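Local structure of cellulose 1,4-beta-cellobiosidase (Clostridium thermocellum, 3ZQX) at residues D32-F44 / D126-L138. The protein serves as a family 3b carbohydrate-binding module of a cellulosomal cellobiohydrolase, from a family that binds cellulose but probably a member with weak native adhesion. The protein carries 1 engineered substitution. Sequence-based numbering, arbitrary orientation. Where two conformers were deposited one is given.
Sequences DYSLKDIVLRYYF and DYGKVTLYKNGEL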
# COMPACT_ATOMS: atom_id res chain seq x y z
N ASP A 32 -10.54 18.43 -3.04
CA ASP A 32 -9.48 18.26 -2.06
C ASP A 32 -9.96 17.26 -1.01
O ASP A 32 -11.16 17.18 -0.71
CB ASP A 32 -9.20 19.55 -1.30
CG ASP A 32 -8.64 20.67 -2.16
OD1 ASP A 32 -8.36 20.50 -3.37
OD2 ASP A 32 -8.47 21.76 -1.59
N TYR A 33 -9.03 16.52 -0.42
CA TYR A 33 -9.35 15.62 0.68
C TYR A 33 -8.39 15.79 1.84
O TYR A 33 -7.31 16.38 1.69
CB TYR A 33 -9.23 14.16 0.22
CG TYR A 33 -10.19 13.76 -0.86
CD1 TYR A 33 -11.56 13.90 -0.69
CD2 TYR A 33 -9.72 13.20 -2.04
CE1 TYR A 33 -12.44 13.52 -1.66
CE2 TYR A 33 -10.60 12.80 -3.02
CZ TYR A 33 -11.96 12.96 -2.83
OH TYR A 33 -12.86 12.56 -3.79
N SER A 34 -8.78 15.25 2.99
CA SER A 34 -7.80 14.86 3.98
C SER A 34 -7.48 13.38 3.81
O SER A 34 -8.39 12.55 3.67
CB SER A 34 -8.32 15.08 5.39
OG SER A 34 -7.37 14.55 6.31
N LEU A 35 -6.19 13.04 3.84
CA LEU A 35 -5.78 11.66 3.82
C LEU A 35 -6.34 10.87 5.01
O LEU A 35 -6.39 9.64 4.95
CB LEU A 35 -4.26 11.54 3.76
CG LEU A 35 -3.68 11.83 2.38
CD1 LEU A 35 -2.22 12.22 2.48
CD2 LEU A 35 -3.84 10.61 1.48
N LYS A 36 -6.78 11.54 6.06
CA LYS A 36 -7.37 10.82 7.18
C LYS A 36 -8.59 10.02 6.74
O LYS A 36 -8.99 9.06 7.41
CB LYS A 36 -7.76 11.77 8.31
CG LYS A 36 -9.05 12.52 8.05
CD LYS A 36 -9.34 13.52 9.16
CE LYS A 36 -10.61 14.31 8.86
NZ LYS A 36 -11.79 13.40 8.72
N ASP A 37 -9.18 10.40 5.61
CA ASP A 37 -10.39 9.76 5.08
C ASP A 37 -10.11 8.66 4.05
O ASP A 37 -11.05 8.06 3.53
CB ASP A 37 -11.32 10.81 4.48
CG ASP A 37 -11.88 11.73 5.53
OD1 ASP A 37 -12.16 11.26 6.65
OD2 ASP A 37 -12.01 12.94 5.24
N ILE A 38 -8.84 8.39 3.78
CA ILE A 38 -8.46 7.43 2.74
C ILE A 38 -7.77 6.21 3.33
O ILE A 38 -6.92 6.34 4.21
CB ILE A 38 -7.57 8.14 1.69
CG1 ILE A 38 -8.39 9.20 0.95
CG2 ILE A 38 -6.96 7.14 0.73
CD1 ILE A 38 -7.58 10.18 0.13
N VAL A 39 -8.16 5.03 2.86
CA VAL A 39 -7.58 3.76 3.29
C VAL A 39 -6.95 3.09 2.08
O VAL A 39 -7.60 2.93 1.04
CB VAL A 39 -8.68 2.84 3.86
CG1 VAL A 39 -8.13 1.46 4.15
CG2 VAL A 39 -9.30 3.46 5.11
N LEU A 40 -5.68 2.71 2.19
CA LEU A 40 -4.97 1.99 1.14
C LEU A 40 -4.73 0.54 1.59
O LEU A 40 -4.41 0.31 2.76
CB LEU A 40 -3.63 2.68 0.86
CG LEU A 40 -2.66 2.02 -0.14
CD1 LEU A 40 -1.77 3.06 -0.82
CD2 LEU A 40 -1.82 0.94 0.51
N ARG A 41 -4.90 -0.42 0.68
CA ARG A 41 -4.58 -1.81 1.00
C ARG A 41 -3.69 -2.47 -0.05
O ARG A 41 -3.95 -2.38 -1.26
CB ARG A 41 -5.85 -2.64 1.21
CG ARG A 41 -6.64 -2.18 2.41
CD ARG A 41 -7.93 -2.97 2.62
NE ARG A 41 -8.56 -2.49 3.85
CZ ARG A 41 -9.79 -2.81 4.25
NH1 ARG A 41 -10.55 -3.60 3.50
NH2 ARG A 41 -10.26 -2.33 5.39
N TYR A 42 -2.64 -3.11 0.45
CA TYR A 42 -1.72 -3.93 -0.34
C TYR A 42 -1.89 -5.38 0.12
O TYR A 42 -1.66 -5.70 1.28
CB TYR A 42 -0.27 -3.46 -0.11
CG TYR A 42 0.78 -4.32 -0.80
CD1 TYR A 42 1.27 -5.47 -0.20
CD2 TYR A 42 1.27 -3.98 -2.06
CE1 TYR A 42 2.22 -6.26 -0.83
CE2 TYR A 42 2.21 -4.76 -2.70
CZ TYR A 42 2.69 -5.90 -2.09
OH TYR A 42 3.63 -6.66 -2.76
N TYR A 43 -2.33 -6.23 -0.81
CA TYR A 43 -2.76 -7.59 -0.49
C TYR A 43 -1.61 -8.58 -0.59
O TYR A 43 -0.93 -8.65 -1.61
CB TYR A 43 -3.91 -8.00 -1.41
CG TYR A 43 -5.10 -7.09 -1.25
CD1 TYR A 43 -6.03 -7.31 -0.25
CD2 TYR A 43 -5.26 -5.96 -2.06
CE1 TYR A 43 -7.10 -6.45 -0.06
CE2 TYR A 43 -6.33 -5.10 -1.88
CZ TYR A 43 -7.25 -5.35 -0.89
OH TYR A 43 -8.30 -4.47 -0.72
N PHE A 44 -1.40 -9.34 0.48
CA PHE A 44 -0.38 -10.37 0.49
C PHE A 44 -0.78 -11.44 1.46
O PHE A 44 -1.48 -11.18 2.44
CB PHE A 44 1.00 -9.77 0.84
CG PHE A 44 1.17 -9.41 2.30
CD1 PHE A 44 0.67 -8.23 2.82
CD2 PHE A 44 1.87 -10.27 3.15
CE1 PHE A 44 0.86 -7.90 4.16
CE2 PHE A 44 2.05 -9.96 4.50
CZ PHE A 44 1.56 -8.76 5.00
N ASP A 126 0.16 3.53 -12.69
CA ASP A 126 -1.17 3.36 -12.12
C ASP A 126 -1.39 1.87 -11.95
O ASP A 126 -1.13 1.09 -12.87
CB ASP A 126 -2.24 3.92 -13.05
CG ASP A 126 -2.17 5.43 -13.21
OD1 ASP A 126 -1.35 6.09 -12.54
OD2 ASP A 126 -2.97 5.96 -14.01
N TYR A 127 -1.84 1.47 -10.77
CA TYR A 127 -1.84 0.06 -10.44
C TYR A 127 -3.12 -0.35 -9.75
O TYR A 127 -3.39 0.08 -8.63
CB TYR A 127 -0.64 -0.23 -9.54
CG TYR A 127 -0.34 -1.69 -9.25
CD1 TYR A 127 -0.14 -2.59 -10.28
CD2 TYR A 127 -0.23 -2.15 -7.95
CE1 TYR A 127 0.17 -3.91 -10.02
CE2 TYR A 127 0.08 -3.47 -7.68
CZ TYR A 127 0.27 -4.35 -8.72
OH TYR A 127 0.59 -5.66 -8.50
N GLY A 128 -3.88 -1.23 -10.38
CA GLY A 128 -5.19 -1.60 -9.89
C GLY A 128 -5.22 -2.67 -8.83
O GLY A 128 -6.30 -2.99 -8.32
N LYS A 129 -4.07 -3.25 -8.48
CA LYS A 129 -4.07 -4.31 -7.47
C LYS A 129 -3.77 -3.82 -6.06
O LYS A 129 -3.69 -4.62 -5.14
CB LYS A 129 -3.14 -5.46 -7.87
CG LYS A 129 -3.64 -6.20 -9.11
CD LYS A 129 -2.69 -7.33 -9.49
CE LYS A 129 -3.19 -8.06 -10.73
NZ LYS A 129 -2.23 -9.12 -11.17
N VAL A 130 -3.63 -2.51 -5.91
CA VAL A 130 -3.60 -1.86 -4.61
C VAL A 130 -4.84 -0.98 -4.58
O VAL A 130 -5.06 -0.19 -5.49
CB VAL A 130 -2.31 -1.03 -4.42
CG1 VAL A 130 -2.37 -0.17 -3.15
CG2 VAL A 130 -1.11 -1.96 -4.38
N THR A 131 -5.65 -1.12 -3.54
CA THR A 131 -6.96 -0.47 -3.50
C THR A 131 -6.95 0.77 -2.62
O THR A 131 -6.13 0.91 -1.71
CB THR A 131 -8.02 -1.42 -2.96
OG1 THR A 131 -7.56 -1.93 -1.71
CG2 THR A 131 -8.31 -2.56 -3.94
N LEU A 132 -7.85 1.69 -2.96
CA LEU A 132 -8.20 2.79 -2.07
C LEU A 132 -9.68 2.75 -1.75
O LEU A 132 -10.52 2.52 -2.63
CB LEU A 132 -7.91 4.15 -2.69
CG LEU A 132 -6.47 4.45 -3.06
CD1 LEU A 132 -6.37 5.78 -3.78
CD2 LEU A 132 -5.58 4.42 -1.82
N TYR A 133 -9.99 3.02 -0.48
CA TYR A 133 -11.35 3.18 0.01
C TYR A 133 -11.51 4.56 0.61
O TYR A 133 -10.58 5.11 1.21
CB TYR A 133 -11.67 2.14 1.09
CG TYR A 133 -11.68 0.73 0.59
CD1 TYR A 133 -10.50 -0.00 0.49
CD2 TYR A 133 -12.86 0.12 0.19
CE1 TYR A 133 -10.50 -1.30 0.01
CE2 TYR A 133 -12.86 -1.19 -0.29
CZ TYR A 133 -11.68 -1.89 -0.38
OH TYR A 133 -11.65 -3.19 -0.85
N LYS A 134 -12.69 5.14 0.39
CA LYS A 134 -13.02 6.44 0.93
C LYS A 134 -14.54 6.49 1.07
O LYS A 134 -15.26 6.02 0.18
CB LYS A 134 -12.53 7.50 -0.04
CG LYS A 134 -12.91 8.91 0.32
CD LYS A 134 -12.16 9.93 -0.53
CE LYS A 134 -12.29 9.64 -2.03
NZ LYS A 134 -13.67 9.79 -2.55
N ASN A 135 -15.03 7.09 2.14
CA ASN A 135 -16.46 7.19 2.37
C ASN A 135 -17.16 5.83 2.30
O ASN A 135 -18.28 5.73 1.82
CB ASN A 135 -17.11 8.16 1.39
CG ASN A 135 -18.49 8.61 1.85
OD1 ASN A 135 -18.72 8.83 3.04
ND2 ASN A 135 -19.42 8.72 0.92
N GLY A 136 -16.47 4.79 2.77
CA GLY A 136 -17.05 3.46 2.83
C GLY A 136 -17.17 2.77 1.48
O GLY A 136 -17.84 1.74 1.36
N GLU A 137 -16.53 3.35 0.47
CA GLU A 137 -16.63 2.84 -0.89
C GLU A 137 -15.26 2.50 -1.44
O GLU A 137 -14.28 3.15 -1.10
CB GLU A 137 -17.27 3.90 -1.80
CG GLU A 137 -18.76 4.12 -1.58
CD GLU A 137 -19.32 5.20 -2.49
OE1 GLU A 137 -18.56 6.11 -2.87
OE2 GLU A 137 -20.52 5.12 -2.83
N LEU A 138 -15.21 1.51 -2.33
CA LEU A 138 -13.99 1.23 -3.06
C LEU A 138 -13.92 2.28 -4.16
O LEU A 138 -14.83 2.38 -5.00
CB LEU A 138 -14.11 -0.16 -3.69
CG LEU A 138 -13.02 -0.58 -4.67
CD1 LEU A 138 -11.69 -0.72 -3.94
CD2 LEU A 138 -13.40 -1.89 -5.34
O HOH W 1 -13.60 8.07 4.33
O HOH W 2 -10.09 -5.31 1.13
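Three groups grip the hydroxyl of Tyr33. Lys134 NZ donates to Tyr33 OH at 3.1 Å, and Asp2 and Arg31 also bond to it. Asp2 forms a salt bridge with Lys134 as well, so the ammonium and the phenol share one carboxylate. The lysine chain bends at chi3 (52°) and chi4 (66°). This lays its methylenes across one face of the Tyr33 ring, where CD makes a CH-pi contact 3.8 Å from the centroid.

Further along, the two strands pair directly. Val39 and Tyr133 form a hydrogen-bonded antiparallel pair, with Tyr133 N to Val39 O at 2.8 Å and 163°. Arg41 and Thr131 make the next such pair. Strands 38-43 and 130-134 are neighbours in one sheet of the CBM3 beta-sandwich. A type I' turn at 134-137 leads from 130-134 into the edge strand 137-140. Leu40, Leu132 and Val130 face the core. Val5 of strand 3-9 in the other sheet packs on both Leu132 and Val130, and Val3 on Leu132. Leu40 CB meets Leu132 CD2 at 3.7 Å, and Leu40 CG lies 3.7 Å from Val130 CG1.

The other face is more polar. Tyr43 OH and Thr131 OG1 hydrogen-bond at 2.8 Å, with OG1 near the plane of the tyrosine ring at its edge. A water joins Tyr43 OH, Tyr133 OH and Arg41 NH1, and it lies in the guanidinium plane. The extended Arg41 side chain crosses that of Tyr133 at about a right angle, with Arg41 CD 4.0 Å from Tyr133 CE1. Arg41 NE hydrogen-bonds Gln80 OE1 on strand 78-83.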